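Local atomic coordinates of beta-galactosidase (Bacteroides thetaiotaomicron, PDB entry 5MUJ), a protein that probably hydrolyses arabinofuranose linkages in chain B of the plant pectin rhamnogalacturonan II, binding the oligosaccharide in a central pocket. Residues K195-Q198 with W199-L203; H264-D267 with G268-T271. All coordinates share one frame; numbering follows the deposited sequence.

Interaction 1: residues K195-Q198 with W199-L203; sequences KDAQ and WWEKL. With 8PK (4-O-[(1R)-1-hydroxyethyl]-2-O-methyl-alpha-L-fucopyranose), chain B.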
loop_
_atom_site.group_PDB
_atom_site.type_symbol
_atom_site.label_atom_id
_atom_site.label_comp_id
_atom_site.label_asym_id
_atom_site.label_seq_id
_atom_site.Cartn_x
_atom_site.Cartn_y
_atom_site.Cartn_z
ATOM N N LYS A 195 -15.781 -12.086 -15.527
ATOM C CA LYS A 195 -16.989 -12.925 -15.277
ATOM C C LYS A 195 -17.101 -13.292 -13.812
ATOM O O LYS A 195 -18.184 -13.370 -13.270
ATOM C CB LYS A 195 -16.839 -14.239 -16.041
ATOM N N ASP A 196 -15.943 -13.498 -13.179
ATOM C CA ASP A 196 -15.854 -13.922 -11.771
ATOM C C ASP A 196 -15.620 -12.781 -10.771
ATOM O O ASP A 196 -15.372 -13.052 -9.600
ATOM C CB ASP A 196 -14.754 -14.983 -11.621
ATOM C CG ASP A 196 -13.385 -14.469 -11.992
ATOM O OD1 ASP A 196 -13.173 -14.171 -13.190
ATOM O OD2 ASP A 196 -12.517 -14.354 -11.091
ATOM N N ALA A 197 -15.733 -11.528 -11.212
ATOM C CA ALA A 197 -15.676 -10.378 -10.296
ATOM C C ALA A 197 -16.828 -10.407 -9.297
ATOM O O ALA A 197 -17.964 -10.750 -9.650
ATOM C CB ALA A 197 -15.712 -9.069 -11.057
ATOM N N GLN A 198 -16.514 -10.045 -8.058
ATOM C CA GLN A 198 -17.457 -10.084 -6.946
ATOM C C GLN A 198 -18.000 -8.689 -6.589
ATOM O O GLN A 198 -17.460 -7.659 -7.039
ATOM C CB GLN A 198 -16.771 -10.723 -5.753
ATOM C CG GLN A 198 -16.359 -12.167 -5.985
ATOM C CD GLN A 198 -15.363 -12.653 -4.959
ATOM O OE1 GLN A 198 -14.458 -11.902 -4.575
ATOM N NE2 GLN A 198 -15.506 -13.894 -4.513
ATOM N N TRP A 199 -19.088 -8.647 -5.806
ATOM C CA TRP A 199 -19.756 -7.379 -5.494
ATOM C C TRP A 199 -18.828 -6.285 -4.943
ATOM O O TRP A 199 -18.957 -5.132 -5.302
ATOM C CB TRP A 199 -20.950 -7.588 -4.529
ATOM C CG TRP A 199 -20.616 -8.109 -3.114
ATOM C CD1 TRP A 199 -20.582 -9.421 -2.702
ATOM C CD2 TRP A 199 -20.224 -7.328 -1.952
ATOM N NE1 TRP A 199 -20.295 -9.496 -1.381
ATOM C CE2 TRP A 199 -20.044 -8.232 -0.896
ATOM C CE3 TRP A 199 -20.094 -5.959 -1.703
ATOM C CZ2 TRP A 199 -19.651 -7.808 0.388
ATOM C CZ3 TRP A 199 -19.723 -5.549 -0.459
ATOM C CH2 TRP A 199 -19.526 -6.462 0.586
ATOM N N TRP A 200 -17.926 -6.691 -4.075
ATOM C CA TRP A 200 -17.054 -5.751 -3.336
ATOM C C TRP A 200 -15.984 -5.041 -4.155
ATOM O O TRP A 200 -15.332 -4.110 -3.645
ATOM C CB TRP A 200 -16.445 -6.525 -2.189
ATOM C CG TRP A 200 -15.399 -7.478 -2.626
ATOM C CD1 TRP A 200 -15.575 -8.743 -3.056
ATOM C CD2 TRP A 200 -13.976 -7.243 -2.669
ATOM N NE1 TRP A 200 -14.397 -9.315 -3.402
ATOM C CE2 TRP A 200 -13.380 -8.417 -3.167
ATOM C CE3 TRP A 200 -13.164 -6.147 -2.375
ATOM C CZ2 TRP A 200 -11.993 -8.537 -3.356
ATOM C CZ3 TRP A 200 -11.783 -6.275 -2.554
ATOM C CH2 TRP A 200 -11.218 -7.451 -3.041
ATOM N N GLU A 201 -15.800 -5.464 -5.403
ATOM C CA GLU A 201 -14.757 -4.933 -6.291
ATOM C C GLU A 201 -15.350 -4.442 -7.617
ATOM O O GLU A 201 -14.632 -4.237 -8.543
ATOM C CB GLU A 201 -13.692 -6.016 -6.537
ATOM C CG GLU A 201 -14.229 -7.190 -7.348
ATOM C CD GLU A 201 -13.245 -8.290 -7.628
ATOM O OE1 GLU A 201 -12.055 -7.980 -7.863
ATOM O OE2 GLU A 201 -13.689 -9.473 -7.672
ATOM N N LYS A 202 -16.682 -4.291 -7.738
ATOM C CA LYS A 202 -17.305 -3.904 -9.044
ATOM C C LYS A 202 -17.042 -2.490 -9.531
ATOM O O LYS A 202 -17.112 -2.266 -10.716
ATOM C CB LYS A 202 -18.830 -4.124 -9.085
ATOM C CG LYS A 202 -19.262 -5.550 -8.946
ATOM C CD LYS A 202 -18.967 -6.409 -10.148
ATOM C CE LYS A 202 -19.501 -7.813 -9.911
ATOM N NZ LYS A 202 -20.969 -7.900 -10.193
ATOM N N LEU A 203 -16.719 -1.558 -8.619
ATOM C CA LEU A 203 -16.548 -0.155 -8.993
ATOM C C LEU A 203 -15.146 0.144 -9.568
ATOM O O LEU A 203 -14.995 0.812 -10.587
ATOM C CB LEU A 203 -16.855 0.758 -7.802
ATOM C CG LEU A 203 -18.310 0.627 -7.307
ATOM C CD1 LEU A 203 -18.591 1.420 -6.027
ATOM C CD2 LEU A 203 -19.298 1.029 -8.407
HETATM O O9 8PK B . -16.429 5.810 -10.014
HETATM C C8 8PK B . -15.546 5.001 -9.245
HETATM C C10 8PK B . -14.561 4.291 -10.146
HETATM O O4 8PK B . -14.871 5.807 -8.267
HETATM C C4 8PK B . -15.759 6.556 -7.432
HETATM C C5 8PK B . -15.062 7.826 -6.990
HETATM C C6 8PK B . -14.594 8.661 -8.188
HETATM O O5 8PK B . -13.936 7.495 -6.146
HETATM C C3 8PK B . -16.210 5.739 -6.225
HETATM O O3 8PK B . -16.879 4.528 -6.594
HETATM C C2 8PK B . -14.994 5.394 -5.399
HETATM O O2 8PK B . -15.438 4.660 -4.250
HETATM C C7 8PK B . -15.071 3.273 -4.260
HETATM C C1 8PK B . -14.246 6.671 -5.008
#

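Interaction 2: residues H264-D267 with G268-T271; sequences HEAD and GTIT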
loop_
_atom_site.group_PDB
_atom_site.type_symbol
_atom_site.label_atom_id
_atom_site.label_comp_id
_atom_site.label_asym_id
_atom_site.label_seq_id
_atom_site.Cartn_x
_atom_site.Cartn_y
_atom_site.Cartn_z
ATOM N N HIS A 264 -14.973 -2.535 7.176
ATOM C CA HIS A 264 -15.691 -1.782 8.203
ATOM C C HIS A 264 -16.911 -1.117 7.586
ATOM O O HIS A 264 -16.791 -0.241 6.745
ATOM C CB HIS A 264 -14.738 -0.760 8.806
ATOM C CG HIS A 264 -13.568 -1.391 9.471
ATOM N ND1 HIS A 264 -12.348 -1.543 8.843
ATOM C CD2 HIS A 264 -13.423 -1.910 10.715
ATOM C CE1 HIS A 264 -11.508 -2.136 9.674
ATOM N NE2 HIS A 264 -12.132 -2.361 10.816
ATOM N N GLU A 265 -18.104 -1.547 7.984
ATOM C CA GLU A 265 -19.291 -1.110 7.292
ATOM C C GLU A 265 -19.895 0.181 7.816
ATOM O O GLU A 265 -20.661 0.184 8.796
ATOM C CB GLU A 265 -20.355 -2.203 7.334
ATOM C CG GLU A 265 -19.972 -3.480 6.647
ATOM C CD GLU A 265 -19.815 -3.308 5.143
ATOM O OE1 GLU A 265 -20.397 -2.374 4.544
ATOM O OE2 GLU A 265 -19.052 -4.093 4.553
ATOM N N ALA A 266 -19.574 1.264 7.117
ATOM C CA ALA A 266 -20.316 2.518 7.217
ATOM C C ALA A 266 -20.278 3.190 5.830
ATOM O O ALA A 266 -19.491 2.798 4.950
ATOM C CB ALA A 266 -19.702 3.426 8.286
ATOM N N ASP A 267 -21.130 4.200 5.659
ATOM C CA ASP A 267 -21.267 4.915 4.400
ATOM C C ASP A 267 -19.971 5.601 3.968
ATOM O O ASP A 267 -19.500 6.574 4.602
ATOM C CB ASP A 267 -22.386 5.955 4.499
ATOM C CG ASP A 267 -22.640 6.680 3.177
ATOM O OD1 ASP A 267 -22.092 6.265 2.125
ATOM O OD2 ASP A 267 -23.402 7.666 3.188
ATOM N N GLY A 268 -19.411 5.091 2.876
ATOM C CA GLY A 268 -18.240 5.677 2.264
ATOM C C GLY A 268 -16.945 5.334 2.988
ATOM O O GLY A 268 -15.900 5.837 2.589
ATOM N N THR A 269 -16.969 4.470 4.005
ATOM C CA THR A 269 -15.735 4.164 4.780
ATOM C C THR A 269 -14.775 3.343 3.941
ATOM O O THR A 269 -15.208 2.423 3.209
ATOM C CB THR A 269 -16.036 3.361 6.060
ATOM O OG1 THR A 269 -16.956 4.105 6.860
ATOM C CG2 THR A 269 -14.764 3.062 6.875
ATOM N N ILE A 270 -13.481 3.653 4.074
ATOM C CA ILE A 270 -12.447 2.978 3.334
ATOM C C ILE A 270 -11.670 2.140 4.302
ATOM O O ILE A 270 -11.276 2.625 5.353
ATOM C CB ILE A 270 -11.517 3.975 2.624
ATOM C CG1 ILE A 270 -12.270 4.669 1.491
ATOM C CG2 ILE A 270 -10.321 3.280 2.017
ATOM C CD1 ILE A 270 -11.518 5.838 0.866
ATOM N N THR A 271 -11.417 0.905 3.918
ATOM C CA THR A 271 -10.490 0.016 4.581
ATOM C C THR A 271 -9.565 -0.444 3.464
ATOM O O THR A 271 -10.037 -1.000 2.442
ATOM C CB THR A 271 -11.178 -1.211 5.221
ATOM O OG1 THR A 271 -12.209 -0.783 6.131
ATOM C CG2 THR A 271 -10.155 -2.119 5.945
HETATM O O HOH W 1 -14.457 -0.820 4.656
HETATM O O HOH W 2 -16.873 0.110 3.929
#

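Interaction 1: residues K195-Q198 with W199-L203
Gln198 meets Trp200 and Glu201 across a short 3-10 turn (residues 199-200) in the loop leading into strand 204-212. Its amide oxygen lies in the plane of the Trp200 indole and takes the ring N-H at its edge, with NE1 of Trp200 2.8 Å from OE1 of Gln198. That N-H arrives 37° above the amide plane, so neither lone pair is met squarely, and Asn259 also binds this oxygen. NE2 of the same amide is held by the carbonyl of Tyr256, which fixes the flip. Two bonds tie Gln198 to Glu201 in opposite senses: Glu201 N reaches Gln198 O at 3.2 Å, and Gln198 N gives a nearly straight bond of 2.9 Å to Glu201 OE2, met on the anti side of the carboxylate. The Glu201 chain can fold back this way because CG sits between backbone N and carbonyl carbon (chi1 67°), with an extended chain beyond. Its CB rests over the centre of the Trp200 ring. The other margin is looser. Lys202 lays its aliphatic chain alongside the backbone, CG 3.4 Å from Gln198 O and CE 3.3 Å from Ala197 O, while the exposed side chain, bent at chi2 and chi4, carries NZ no nearer than 4.2 Å to Ala197 O. Beyond it Leu203 enters the glycan pocket, its O 3.5 Å from C10 of 8PK, which Lys238 hydrogen-bonds. Asp196 is likewise exposed and pairs with Arg255. Because Arg255 also forms a salt bridge with Glu201 OE2, and Tyr226 binds OE1, the buried carboxylate is compensated from several sides, which would probably favour its ionised form.

Interaction 2: residues H264-D267 with G268-T271
His264 and Thr271 join the two arms of a reversing loop, side chain to side chain. ND1 of His264 lies 2.8 Å from OG1 of Thr271, which sits at the edge of the imidazole near its plane; either atom could be the donor. The ring gets there with CG anti to the carbonyl carbon (chi1 -62°), and the two side chains cross at about a right angle. Its other nitrogen, NE2, is bound by Asp314, so both nitrogens have a partner and the rotation of the ring is fixed. Water 1 also grips the threonine hydroxyl, 2.7 Å from OG1 of Thr271, and accepts the backbone N-H of His264. Water 2 bridges the arms further along, donating to His264 O at 2.8 Å and Thr269 O at 2.9 Å, although other acceptors nearby compete for its protons. The bend itself is a type II beta turn from Ala266 to Thr269, closed by the bond from Thr269 N to Ala266 O (3.2 Å, 170° at the hydrogen). Gly268 takes the third place of the turn with positive phi (78°), as this turn type favours. Thr269 OG1 packs beside the Ala266 methyl but finds its hydrogen-bond partner in the carbonyl of Phe291. Away from the arms, the backbones of Lys238, Glu240 and Ala290 bond that of residues 268-271, and Ile270 of the glycan pocket touches the bound galactose and rhamnose. The two arms are thus linked across the loop by Asp314, His264, Thr271 and water 1 in series, in addition to the turn bond.

In the fold
In what is evidently a five-bladed beta-propeller, interactions 1 and 2 precede or open the first strands of successive blades, 204-212 and 270-279. Their centres are about 17 Å apart and their nearest atoms about 5 Å, without touching. Both are partly buried, and each brings one residue to the glycan pocket, Leu203 and Ile270. They share neighbours on the blade of strand 238-247: Arg241 is touched by Trp199 and salt-bridged by Glu265, and Lys238 meets Leu203 and the Gly268 backbone. Residues 195-203 rely on indoles and a carboxylate-arginine network, with charged chains at the surface; residues 264-271 use hydroxyls, an imidazole and bridging water between their arms, with charged partners (Arg241, Asp314) outside them.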